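Local coordinates for protein D-alanine--D-alanine ligase (Coxiella burnetii, PDB 3TQT) that joins two D-alanine molecules into D-alanyl-D-alanine at the expense of ATP, probably with two magnesium or manganese ions, for peptidoglycan synthesis, at residues 77-81 and 119-123; 103-107 and 320-324; 142-146 and 157-161; 231-235 and 328-333; 234-240 and 290-294. The contacts are given in a common frame with arbitrary orientation. Numbering follows the deposited sequence.

Interaction 1 of 5, residues 77-81 and 119-123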
# COMPACT_ATOMS: atom_id res chain seq x y z
N THR A 77 -13.10 -10.95 16.53
CA THR A 77 -12.73 -10.96 15.14
C THR A 77 -13.49 -9.83 14.48
O THR A 77 -13.98 -8.94 15.15
CB THR A 77 -12.98 -12.30 14.48
OG1 THR A 77 -12.49 -12.25 13.13
CG2 THR A 77 -14.46 -12.66 14.49
N ILE A 78 -13.56 -9.83 13.16
CA ILE A 78 -14.19 -8.72 12.47
C ILE A 78 -15.45 -9.19 11.77
O ILE A 78 -15.62 -10.37 11.49
CB ILE A 78 -13.22 -8.02 11.49
CG1 ILE A 78 -12.75 -9.00 10.42
CG2 ILE A 78 -12.04 -7.43 12.23
CD1 ILE A 78 -11.74 -8.40 9.48
N ALA A 79 -16.34 -8.26 11.48
CA ALA A 79 -17.56 -8.58 10.79
C ALA A 79 -17.56 -7.87 9.45
O ALA A 79 -17.91 -6.70 9.37
CB ALA A 79 -18.75 -8.15 11.63
N PHE A 80 -17.16 -8.57 8.40
CA PHE A 80 -17.15 -7.96 7.07
C PHE A 80 -18.54 -7.51 6.67
O PHE A 80 -19.53 -8.16 6.98
CB PHE A 80 -16.61 -8.93 6.03
CG PHE A 80 -15.13 -9.14 6.11
CD1 PHE A 80 -14.27 -8.09 5.84
CD2 PHE A 80 -14.61 -10.36 6.49
CE1 PHE A 80 -12.91 -8.27 5.93
CE2 PHE A 80 -13.24 -10.54 6.58
CZ PHE A 80 -12.39 -9.49 6.30
N GLY A 81 -18.61 -6.37 6.00
CA GLY A 81 -19.87 -5.88 5.48
C GLY A 81 -20.62 -5.05 6.50
O GLY A 81 -21.38 -4.16 6.13
N LEU A 119 -6.98 -3.67 5.82
CA LEU A 119 -8.09 -4.32 6.50
C LEU A 119 -9.19 -3.31 6.77
O LEU A 119 -10.38 -3.58 6.57
CB LEU A 119 -7.63 -4.95 7.82
CG LEU A 119 -8.76 -5.51 8.68
CD1 LEU A 119 -9.69 -6.36 7.82
CD2 LEU A 119 -8.19 -6.31 9.86
N LEU A 120 -8.78 -2.12 7.19
CA LEU A 120 -9.74 -1.08 7.52
C LEU A 120 -10.48 -0.59 6.28
O LEU A 120 -11.66 -0.27 6.35
CB LEU A 120 -9.07 0.09 8.25
CG LEU A 120 -8.46 -0.27 9.62
CD1 LEU A 120 -7.73 0.91 10.19
CD2 LEU A 120 -9.56 -0.75 10.58
N GLU A 121 -9.78 -0.55 5.14
CA GLU A 121 -10.44 -0.25 3.88
C GLU A 121 -11.46 -1.33 3.54
O GLU A 121 -12.56 -1.04 3.08
CB GLU A 121 -9.44 -0.13 2.73
CG GLU A 121 -8.50 1.04 2.85
CD GLU A 121 -9.14 2.36 2.50
OE1 GLU A 121 -10.30 2.36 2.02
OE2 GLU A 121 -8.48 3.39 2.70
N LEU A 122 -11.10 -2.59 3.75
CA LEU A 122 -12.00 -3.69 3.43
C LEU A 122 -13.25 -3.64 4.32
O LEU A 122 -14.32 -4.11 3.92
CB LEU A 122 -11.30 -5.03 3.61
CG LEU A 122 -10.24 -5.35 2.57
CD1 LEU A 122 -9.44 -6.55 3.03
CD2 LEU A 122 -10.93 -5.64 1.24
N LEU A 123 -13.09 -3.10 5.52
CA LEU A 123 -14.20 -2.96 6.45
C LEU A 123 -14.97 -1.66 6.21
O LEU A 123 -15.96 -1.38 6.88
CB LEU A 123 -13.72 -2.99 7.90
CG LEU A 123 -13.14 -4.32 8.40
CD1 LEU A 123 -12.69 -4.16 9.82
CD2 LEU A 123 -14.18 -5.41 8.31
O HOH W 1 -16.56 -5.23 4.70
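Two bumps on the 77-81 segment, the side chains of Ile78 and Phe80, press into a leucine-lined surface at the end of the 115-122 helix. Ile78 reaches furthest: its CB points at the helix, and its CD1 comes to 3.3 Å from Leu119 CD1, very tight for two methyl groups, and to 4.0 Å from Leu123 CD2. That tip sits in the notch between Leu119, in the last helical turn, and Leu123, just past its end. The Phe80 ring lies against the next part of this surface. Its CD1 is 3.6 Å from Leu123 CD2, its CE1 is 4.2 Å from Leu119 CD1, and its edge faces Leu122, with CE1 to CB at 4.3 Å. Leu123 is the most heavily covered residue here, touching Ile78, the Ala79 carbonyl and Phe80. At the margin a water accepts a hydrogen bond from Gly81 N (2.7 Å) and lies 2.6 Å from Leu122 O, within hydrogen-bonding reach, between the loop after the strand and the helix end. The second subunit closes over this patch: its Trp50 stacks on Phe80 and its Ile78 packs on Ile78. The contact is helix-on-sheet packing of the N-terminal Rossmann-like domain, placed at the dimer interface.

Interaction 2 of 5, residues 103-107 and 320-324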
# COMPACT_ATOMS: atom_id res chain seq x y z
N PHE A 103 -8.35 4.53 15.03
CA PHE A 103 -7.10 5.23 15.17
C PHE A 103 -6.01 4.16 15.16
O PHE A 103 -5.73 3.55 16.18
CB PHE A 103 -7.10 5.98 16.50
CG PHE A 103 -6.33 7.27 16.48
CD1 PHE A 103 -6.95 8.47 16.80
CD2 PHE A 103 -4.99 7.29 16.13
CE1 PHE A 103 -6.25 9.64 16.78
CE2 PHE A 103 -4.29 8.46 16.11
CZ PHE A 103 -4.91 9.64 16.44
N PRO A 104 -5.43 3.90 13.98
CA PRO A 104 -4.40 2.86 13.91
C PRO A 104 -3.18 3.40 14.64
O PRO A 104 -2.67 4.48 14.30
CB PRO A 104 -4.13 2.72 12.41
CG PRO A 104 -5.11 3.61 11.71
CD PRO A 104 -5.57 4.61 12.70
N MET A 105 -2.72 2.71 15.68
CA MET A 105 -1.59 3.22 16.43
C MET A 105 -0.62 2.10 16.64
O MET A 105 0.00 1.97 17.69
CB MET A 105 -2.04 3.87 17.74
CG MET A 105 -0.94 4.67 18.47
SD MET A 105 0.04 5.80 17.44
CE MET A 105 -1.26 6.66 16.53
N VAL A 106 -0.50 1.27 15.61
CA VAL A 106 0.53 0.26 15.55
C VAL A 106 1.69 0.82 14.73
O VAL A 106 1.53 1.16 13.56
CB VAL A 106 0.01 -1.03 14.89
CG1 VAL A 106 1.15 -2.00 14.65
CG2 VAL A 106 -1.07 -1.66 15.76
N HIS A 107 2.86 0.94 15.36
CA HIS A 107 4.06 1.43 14.69
C HIS A 107 4.77 0.30 13.95
O HIS A 107 4.77 -0.85 14.40
CB HIS A 107 5.05 2.06 15.68
CG HIS A 107 4.42 3.05 16.62
ND1 HIS A 107 3.91 4.26 16.20
CD2 HIS A 107 4.26 3.01 17.96
CE1 HIS A 107 3.43 4.92 17.25
NE2 HIS A 107 3.63 4.19 18.33
N ILE A 320 2.91 6.78 11.09
CA ILE A 320 2.40 6.52 12.44
C ILE A 320 3.53 6.82 13.43
O ILE A 320 4.17 5.92 13.96
CB ILE A 320 1.80 5.09 12.62
CG1 ILE A 320 0.89 4.72 11.44
CG2 ILE A 320 1.03 4.97 13.95
CD1 ILE A 320 -0.45 5.45 11.40
N PRO A 321 3.80 8.11 13.63
CA PRO A 321 4.87 8.52 14.54
C PRO A 321 4.48 8.21 15.97
O PRO A 321 3.29 8.03 16.23
CB PRO A 321 4.92 10.03 14.33
CG PRO A 321 3.56 10.40 13.91
CD PRO A 321 3.06 9.26 13.08
N GLY A 322 5.46 8.13 16.86
CA GLY A 322 5.18 7.96 18.27
C GLY A 322 4.16 8.98 18.72
O GLY A 322 4.16 10.11 18.23
N PHE A 323 3.29 8.59 19.63
CA PHE A 323 2.22 9.48 20.07
C PHE A 323 2.08 9.46 21.59
O PHE A 323 1.04 9.84 22.14
CB PHE A 323 0.90 9.08 19.40
CG PHE A 323 0.22 10.21 18.70
CD1 PHE A 323 0.32 10.34 17.32
CD2 PHE A 323 -0.49 11.16 19.42
CE1 PHE A 323 -0.32 11.38 16.66
CE2 PHE A 323 -1.13 12.21 18.76
CZ PHE A 323 -1.05 12.31 17.39
N THR A 324 3.15 9.03 22.26
CA THR A 324 3.19 9.07 23.71
C THR A 324 3.22 10.53 24.13
O THR A 324 3.45 11.41 23.31
CB THR A 324 4.44 8.36 24.27
OG1 THR A 324 5.57 9.23 24.19
CG2 THR A 324 4.71 7.09 23.49
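The backbones run at right angles, 90° between the CA 104 to 107 and CA 320 to 323 directions, so the segments cross instead of pairing. They come closest where CA of His107 lies 5.8 Å from CA of Ile320. The 103-107 segment leaves the edge strand 101-104 of the N-terminal sheet; 320-324 is an irregular loop between strand 312-318 and helix 328-335. Ile320 points straight at its partner and fills the crossing: its CG2 sits 3.7 Å from Pro104 O, 3.7 Å from Met105 SD and 3.9 Å from Val106 O. Met105 bridges onward, its SD 3.9 Å from Phe323 CB, and its CE obliquely disposed to the Phe323 ring. His107 supplies the polar link. Its ND1 donates a hydrogen bond to Ile320 O at 2.8 Å, while its CE1 approaches Pro321 O at 3.3 Å and Gly322 CA at 3.7 Å. The other ring nitrogen, NE2, is hydrogen-bonded to Ser24 OG, and Ser24 OG also bonds Phe323 N. With ND1 carrying a proton for a main-chain carbonyl, the imidazole joins the N-terminal domain directly to the loop that follows Asn318, a predicted ligand of the second metal, by a directional bond set beside a greasy methionine-isoleucine contact.

Interaction 3 of 5, residues 142-146 and 157-161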
# COMPACT_ATOMS: atom_id res chain seq x y z
N ASP A 142 13.35 3.99 0.71
CA ASP A 142 13.94 4.24 -0.60
C ASP A 142 12.86 4.59 -1.63
O ASP A 142 13.06 5.45 -2.49
CB ASP A 142 14.81 3.06 -1.07
CG ASP A 142 14.03 1.73 -1.20
OD1 ASP A 142 13.00 1.51 -0.50
OD2 ASP A 142 14.47 0.89 -2.00
N LEU A 143 11.70 3.93 -1.51
CA LEU A 143 10.56 4.27 -2.36
C LEU A 143 10.09 5.69 -2.07
O LEU A 143 9.79 6.45 -2.98
CB LEU A 143 9.42 3.26 -2.17
CG LEU A 143 8.11 3.52 -2.92
CD1 LEU A 143 8.37 3.63 -4.43
CD2 LEU A 143 7.10 2.41 -2.59
N THR A 144 10.04 6.05 -0.79
CA THR A 144 9.68 7.41 -0.40
C THR A 144 10.58 8.41 -1.10
O THR A 144 10.12 9.37 -1.72
CB THR A 144 9.85 7.66 1.12
OG1 THR A 144 9.36 6.55 1.87
CG2 THR A 144 9.09 8.92 1.53
N LYS A 145 11.89 8.18 -1.01
CA LYS A 145 12.85 9.10 -1.61
C LYS A 145 12.73 9.15 -3.12
O LYS A 145 12.94 10.20 -3.73
CB LYS A 145 14.27 8.76 -1.18
CG LYS A 145 14.57 9.19 0.24
CD LYS A 145 15.96 8.76 0.65
CE LYS A 145 16.25 9.18 2.07
NZ LYS A 145 17.70 9.06 2.31
N THR A 146 12.38 8.02 -3.73
CA THR A 146 12.22 7.97 -5.17
C THR A 146 11.11 8.94 -5.56
O THR A 146 11.25 9.74 -6.49
CB THR A 146 11.81 6.56 -5.63
OG1 THR A 146 12.89 5.66 -5.39
CG2 THR A 146 11.48 6.56 -7.13
N ASP A 157 20.70 11.43 -0.19
CA ASP A 157 20.87 10.48 -1.27
C ASP A 157 20.90 9.06 -0.71
O ASP A 157 21.12 8.86 0.48
CB ASP A 157 22.13 10.76 -2.10
CG ASP A 157 22.11 10.04 -3.45
OD1 ASP A 157 21.00 9.69 -3.94
OD2 ASP A 157 23.19 9.83 -4.05
N TRP A 158 20.64 8.09 -1.58
CA TRP A 158 20.58 6.71 -1.15
C TRP A 158 20.92 5.80 -2.30
O TRP A 158 20.91 6.21 -3.46
CB TRP A 158 19.18 6.36 -0.63
CG TRP A 158 18.19 6.14 -1.73
CD1 TRP A 158 17.69 4.94 -2.16
CD2 TRP A 158 17.57 7.14 -2.55
NE1 TRP A 158 16.79 5.14 -3.19
CE2 TRP A 158 16.71 6.48 -3.45
CE3 TRP A 158 17.68 8.54 -2.61
CZ2 TRP A 158 15.95 7.17 -4.41
CZ3 TRP A 158 16.93 9.22 -3.55
CH2 TRP A 158 16.06 8.54 -4.43
N HIS A 159 21.23 4.55 -1.98
CA HIS A 159 21.40 3.54 -3.00
C HIS A 159 20.78 2.25 -2.53
O HIS A 159 21.19 1.69 -1.52
CB HIS A 159 22.88 3.31 -3.31
CG HIS A 159 23.10 2.34 -4.43
ND1 HIS A 159 22.88 2.67 -5.75
CD2 HIS A 159 23.46 1.03 -4.42
CE1 HIS A 159 23.12 1.62 -6.51
NE2 HIS A 159 23.47 0.61 -5.73
N THR A 160 19.79 1.77 -3.27
CA THR A 160 19.07 0.57 -2.90
C THR A 160 19.85 -0.66 -3.39
O THR A 160 20.42 -0.65 -4.47
CB THR A 160 17.68 0.56 -3.55
OG1 THR A 160 16.90 1.64 -3.00
CG2 THR A 160 16.96 -0.77 -3.32
N LEU A 161 19.88 -1.71 -2.56
CA LEU A 161 20.40 -3.00 -2.97
C LEU A 161 19.37 -4.07 -2.66
O LEU A 161 18.69 -4.01 -1.63
CB LEU A 161 21.68 -3.36 -2.22
CG LEU A 161 22.98 -2.66 -2.61
CD1 LEU A 161 24.10 -3.17 -1.71
CD2 LEU A 161 23.32 -2.91 -4.08
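Asp142, in the first turn of helix 141-150, makes the polar link to the other segment: its OD2 accepts a hydrogen bond from Thr160 OG1 at 2.7 Å. The CB of Asp142 packs 3.6 Å from Trp158 NE1. Its other oxygen, OD1, has a salt bridge to Arg218 and a weak bond from Leu143 N, so both ends of the carboxylate are employed. Leu143 points away, to pack on Val147 of the second subunit. One turn on from Asp142, Lys145 points at the 157-161 segment. Its CB lies 3.6 Å from the centroid of the six-membered ring of Trp158, only 10° off the ring normal, a CH-pi contact over the indole face. The extended lysine chain then passes the tryptophan, and NZ ends in a salt bridge to Glu222 with further hydrogen bonds to Val156 O and Asn315. Thr146 closes the helical side: its OG1 sits 3.6 Å from Trp158 CZ2 and donates back to Asp142 O at 2.9 Å. Trp158 is therefore laid along a shelf made by Asp142, Lys145 and Thr146. This is a helix packed beside the edge strand 159-161 of the four-stranded antiparallel sheet of an ATP-grasp ligase, and Lys145 carries the contact to Glu222, predicted to belong to the ATP-binding site.

Interaction 4 of 5, residues 231-235 and 328-333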
# COMPACT_ATOMS: atom_id res chain seq x y z
N GLU A 231 12.74 17.74 12.82
CA GLU A 231 11.49 17.08 12.51
C GLU A 231 10.38 18.11 12.41
O GLU A 231 10.48 19.20 12.97
CB GLU A 231 11.16 16.05 13.59
CG GLU A 231 12.26 15.04 13.81
CD GLU A 231 11.87 13.99 14.81
OE1 GLU A 231 10.90 14.24 15.56
OE2 GLU A 231 12.51 12.93 14.84
N CYS A 232 9.33 17.76 11.68
CA CYS A 232 8.21 18.65 11.51
C CYS A 232 6.94 17.82 11.42
O CYS A 232 6.86 16.86 10.67
CB CYS A 232 8.40 19.49 10.24
SG CYS A 232 7.11 20.72 9.96
N ALA A 233 5.95 18.19 12.23
CA ALA A 233 4.69 17.47 12.27
C ALA A 233 3.75 18.11 11.27
O ALA A 233 3.56 19.32 11.28
CB ALA A 233 4.10 17.52 13.66
N VAL A 234 3.19 17.29 10.40
CA VAL A 234 2.22 17.75 9.41
C VAL A 234 0.84 17.20 9.74
O VAL A 234 0.69 16.05 10.16
CB VAL A 234 2.64 17.34 7.99
CG1 VAL A 234 1.60 17.80 6.96
CG2 VAL A 234 4.01 17.91 7.65
N LEU A 235 -0.17 18.04 9.57
CA LEU A 235 -1.54 17.65 9.87
C LEU A 235 -2.47 18.14 8.77
O LEU A 235 -2.43 19.32 8.39
CB LEU A 235 -1.97 18.27 11.18
CG LEU A 235 -3.43 18.12 11.59
CD1 LEU A 235 -3.73 16.67 11.94
CD2 LEU A 235 -3.68 19.03 12.79
N MET A 328 7.58 13.30 19.78
CA MET A 328 7.76 14.53 19.02
C MET A 328 6.53 14.99 18.26
O MET A 328 6.25 16.18 18.20
CB MET A 328 8.98 14.42 18.08
CG MET A 328 10.33 14.61 18.83
SD MET A 328 10.46 16.25 19.56
CE MET A 328 10.77 17.26 18.13
N TYR A 329 5.79 14.06 17.66
CA TYR A 329 4.64 14.50 16.87
C TYR A 329 3.64 15.33 17.71
O TYR A 329 3.39 16.48 17.40
CB TYR A 329 3.94 13.34 16.14
CG TYR A 329 2.88 13.88 15.20
CD1 TYR A 329 3.20 14.20 13.88
CD2 TYR A 329 1.60 14.11 15.64
CE1 TYR A 329 2.24 14.73 13.02
CE2 TYR A 329 0.63 14.62 14.80
CZ TYR A 329 0.95 14.93 13.50
OH TYR A 329 -0.01 15.46 12.67
N PRO A 330 3.08 14.75 18.78
CA PRO A 330 2.21 15.60 19.59
C PRO A 330 2.94 16.77 20.25
O PRO A 330 2.34 17.84 20.33
CB PRO A 330 1.66 14.65 20.66
CG PRO A 330 2.60 13.48 20.66
CD PRO A 330 3.06 13.35 19.24
N LYS A 331 4.18 16.59 20.72
CA LYS A 331 4.90 17.68 21.37
C LYS A 331 5.12 18.88 20.43
O LYS A 331 4.97 20.02 20.84
CB LYS A 331 6.25 17.22 21.92
CG LYS A 331 6.17 16.51 23.25
CD LYS A 331 7.57 16.12 23.72
CE LYS A 331 8.52 17.32 23.70
NZ LYS A 331 9.90 16.96 24.15
N MET A 332 5.48 18.61 19.19
CA MET A 332 5.64 19.70 18.23
C MET A 332 4.34 20.47 18.01
O MET A 332 4.34 21.70 17.99
CB MET A 332 6.18 19.17 16.90
CG MET A 332 7.67 18.87 16.95
SD MET A 332 8.34 18.45 15.34
CE MET A 332 7.72 16.79 15.12
N TRP A 333 3.23 19.74 17.86
CA TRP A 333 1.95 20.44 17.74
C TRP A 333 1.62 21.26 18.98
O TRP A 333 1.20 22.41 18.87
CB TRP A 333 0.79 19.50 17.37
CG TRP A 333 0.73 19.28 15.90
CD1 TRP A 333 0.79 18.09 15.23
CD2 TRP A 333 0.64 20.29 14.89
NE1 TRP A 333 0.73 18.30 13.88
CE2 TRP A 333 0.64 19.64 13.64
CE3 TRP A 333 0.56 21.69 14.92
CZ2 TRP A 333 0.57 20.34 12.44
CZ3 TRP A 333 0.48 22.38 13.73
CH2 TRP A 333 0.48 21.70 12.50
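At the middle of this helix-on-sheet contact of the ATP-grasp domain, Ala233 turns its small side chain into the helix 328-335. Its CB lies 3.4 Å from Tyr329 CE1, 3.7 Å from Trp333 CD1 and 4.0 Å from Met332 CE. An alanine here lets the helix come close, with the short axes 7.8 Å apart and crossing at -80°, nearly perpendicular. Glu231, Ala233 and Leu235 point at the helix, while Cys232 and Val234 face the other side of the sheet, toward helix 277-293. Outward from Ala233, the Leu235 CB packs 3.5 Å from Trp333 CZ2, and helix 340-370 covers that leucine further. At the opposite end of the strand segment Met332 drapes over the backbone, its SD 3.3 Å from Glu231 O and 3.8 Å from Cys232 CA. Next comes Glu231, predicted to lie in the ATP-binding site and with its side chain about 3 Å from that of Asp303, a predicted metal ligand; its OE1 is 3.2 Å from Met328 CB. The one hydrogen bond between the two segments comes from Tyr329, whose hydroxyl also receives a weak hydrogen bond from Trp333 NE1 at 3.2 Å: Tyr329 OH donates to Val234 O at 2.7 Å.

Interaction 5 of 5, residues 234-240 and 290-294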
# COMPACT_ATOMS: atom_id res chain seq x y z
N VAL A 234 3.19 17.29 10.40
CA VAL A 234 2.22 17.75 9.41
C VAL A 234 0.84 17.20 9.74
O VAL A 234 0.69 16.05 10.16
CB VAL A 234 2.64 17.34 7.99
CG1 VAL A 234 1.60 17.80 6.96
CG2 VAL A 234 4.01 17.91 7.65
N LEU A 235 -0.17 18.04 9.57
CA LEU A 235 -1.54 17.65 9.87
C LEU A 235 -2.47 18.14 8.77
O LEU A 235 -2.43 19.32 8.39
CB LEU A 235 -1.97 18.27 11.18
CG LEU A 235 -3.43 18.12 11.59
CD1 LEU A 235 -3.73 16.67 11.94
CD2 LEU A 235 -3.68 19.03 12.79
N GLY A 236 -3.30 17.24 8.27
CA GLY A 236 -4.31 17.64 7.31
C GLY A 236 -4.54 16.57 6.27
O GLY A 236 -3.90 15.53 6.28
N ASN A 237 -5.47 16.86 5.36
CA ASN A 237 -5.72 16.01 4.22
C ASN A 237 -5.22 16.77 3.01
O ASN A 237 -4.04 16.73 2.70
CB ASN A 237 -7.22 15.69 4.09
CG ASN A 237 -7.66 14.59 5.03
OD1 ASN A 237 -6.83 13.84 5.54
ND2 ASN A 237 -8.97 14.49 5.27
N GLY A 238 -6.13 17.51 2.37
CA GLY A 238 -5.79 18.27 1.19
C GLY A 238 -5.01 19.54 1.47
O GLY A 238 -4.17 19.94 0.66
N ALA A 239 -5.29 20.18 2.61
CA ALA A 239 -4.62 21.43 2.97
C ALA A 239 -3.77 21.28 4.23
O ALA A 239 -4.13 21.78 5.29
CB ALA A 239 -5.64 22.55 3.15
N PRO A 240 -2.63 20.60 4.10
CA PRO A 240 -1.77 20.24 5.23
C PRO A 240 -1.16 21.46 5.90
O PRO A 240 -0.80 22.42 5.22
CB PRO A 240 -0.66 19.40 4.59
CG PRO A 240 -1.16 19.06 3.20
CD PRO A 240 -2.04 20.20 2.81
N ALA A 290 6.15 17.47 0.77
CA ALA A 290 6.47 16.05 0.83
C ALA A 290 5.21 15.25 1.19
O ALA A 290 4.92 14.23 0.60
CB ALA A 290 7.55 15.81 1.88
N PHE A 291 4.50 15.72 2.21
CA PHE A 291 3.25 15.14 2.66
C PHE A 291 2.32 14.97 1.46
O PHE A 291 1.72 13.91 1.25
CB PHE A 291 2.62 16.07 3.69
CG PHE A 291 1.39 15.52 4.36
CD1 PHE A 291 1.48 14.83 5.56
CD2 PHE A 291 0.14 15.73 3.81
CE1 PHE A 291 0.35 14.34 6.18
CE2 PHE A 291 -0.99 15.25 4.43
CZ PHE A 291 -0.89 14.55 5.61
N LYS A 292 2.22 16.02 0.66
CA LYS A 292 1.31 15.99 -0.48
C LYS A 292 1.83 15.07 -1.57
O LYS A 292 1.07 14.33 -2.21
CB LYS A 292 1.08 17.41 -1.02
CG LYS A 292 0.20 18.26 -0.12
CD LYS A 292 0.41 19.76 -0.35
CE LYS A 292 -0.41 20.29 -1.50
NZ LYS A 292 -0.23 21.76 -1.63
N MET A 293 3.15 15.09 -1.76
CA MET A 293 3.79 14.34 -2.84
C MET A 293 3.64 12.83 -2.68
O MET A 293 3.59 12.11 -3.67
CB MET A 293 5.26 14.70 -2.93
CG MET A 293 5.92 14.21 -4.19
SD MET A 293 7.36 15.22 -4.52
CE MET A 293 6.60 16.81 -4.83
N VAL A 294 3.56 12.37 -1.44
CA VAL A 294 3.33 10.95 -1.21
C VAL A 294 1.86 10.68 -0.94
O VAL A 294 1.50 9.59 -0.50
CB VAL A 294 4.18 10.43 -0.04
CG1 VAL A 294 5.67 10.59 -0.36
CG2 VAL A 294 3.82 11.16 1.24
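Apolar packing joins the end of strand 228-236 and the turn beyond it to the last turn of helix 277-293. Phe291 does most of the work, its ring lying against the hollow formed by the strand end and the turn. Val234 CG1 lies over one face, 3.6 Å from the centroid and 27° off the normal, a CH-pi contact, and is only 3.3 Å from Phe291 CD1. Pro240 CG comes to 3.6 Å from Phe291 CD2, and the backbone curls round the ring's outer end, with Gly236 O 3.2 Å from CZ and Asn237 O 3.8 Å from CE2 of Phe291. At Gly236 (phi/psi 144/179) a CB would be jammed against Leu235 O and would also meet Pro240 CA, so the connection needs a residue without one. Toward solvent, the aliphatic part of Lys292 covers the proline, CG to Pro240 CG at 3.7 Å. Here a beta-hairpin, strand 228-236 turning back into strand 241-249, is backed by a helix, as part of the alpha/beta packing of the ATP-grasp fold.

How the interactions relate
Strand 228-236 ties interactions 4 and 5 together: Val234 and Leu235 belong to both, and helices pack on its two faces, with contact centres 13 Å apart. Interaction 2 abuts interaction 4, Phe323 CE1 lying 3.5 Å from Tyr329 CD2, so the loop joined to the N-terminal domain runs into the helix packed on the sheet. Interaction 2 also touches interaction 1, with Pro104 CG 4.1 Å from Leu120 CD1, although their centres are 20 Å apart. Interaction 3 meets interaction 5 through Thr144 CG2 and Val294 CG1 at 4.3 Å. Interactions 2, 3 and 4 border the predicted ATP and metal sites; interaction 1 lies away from them and, like 3 and 5, touches the second subunit.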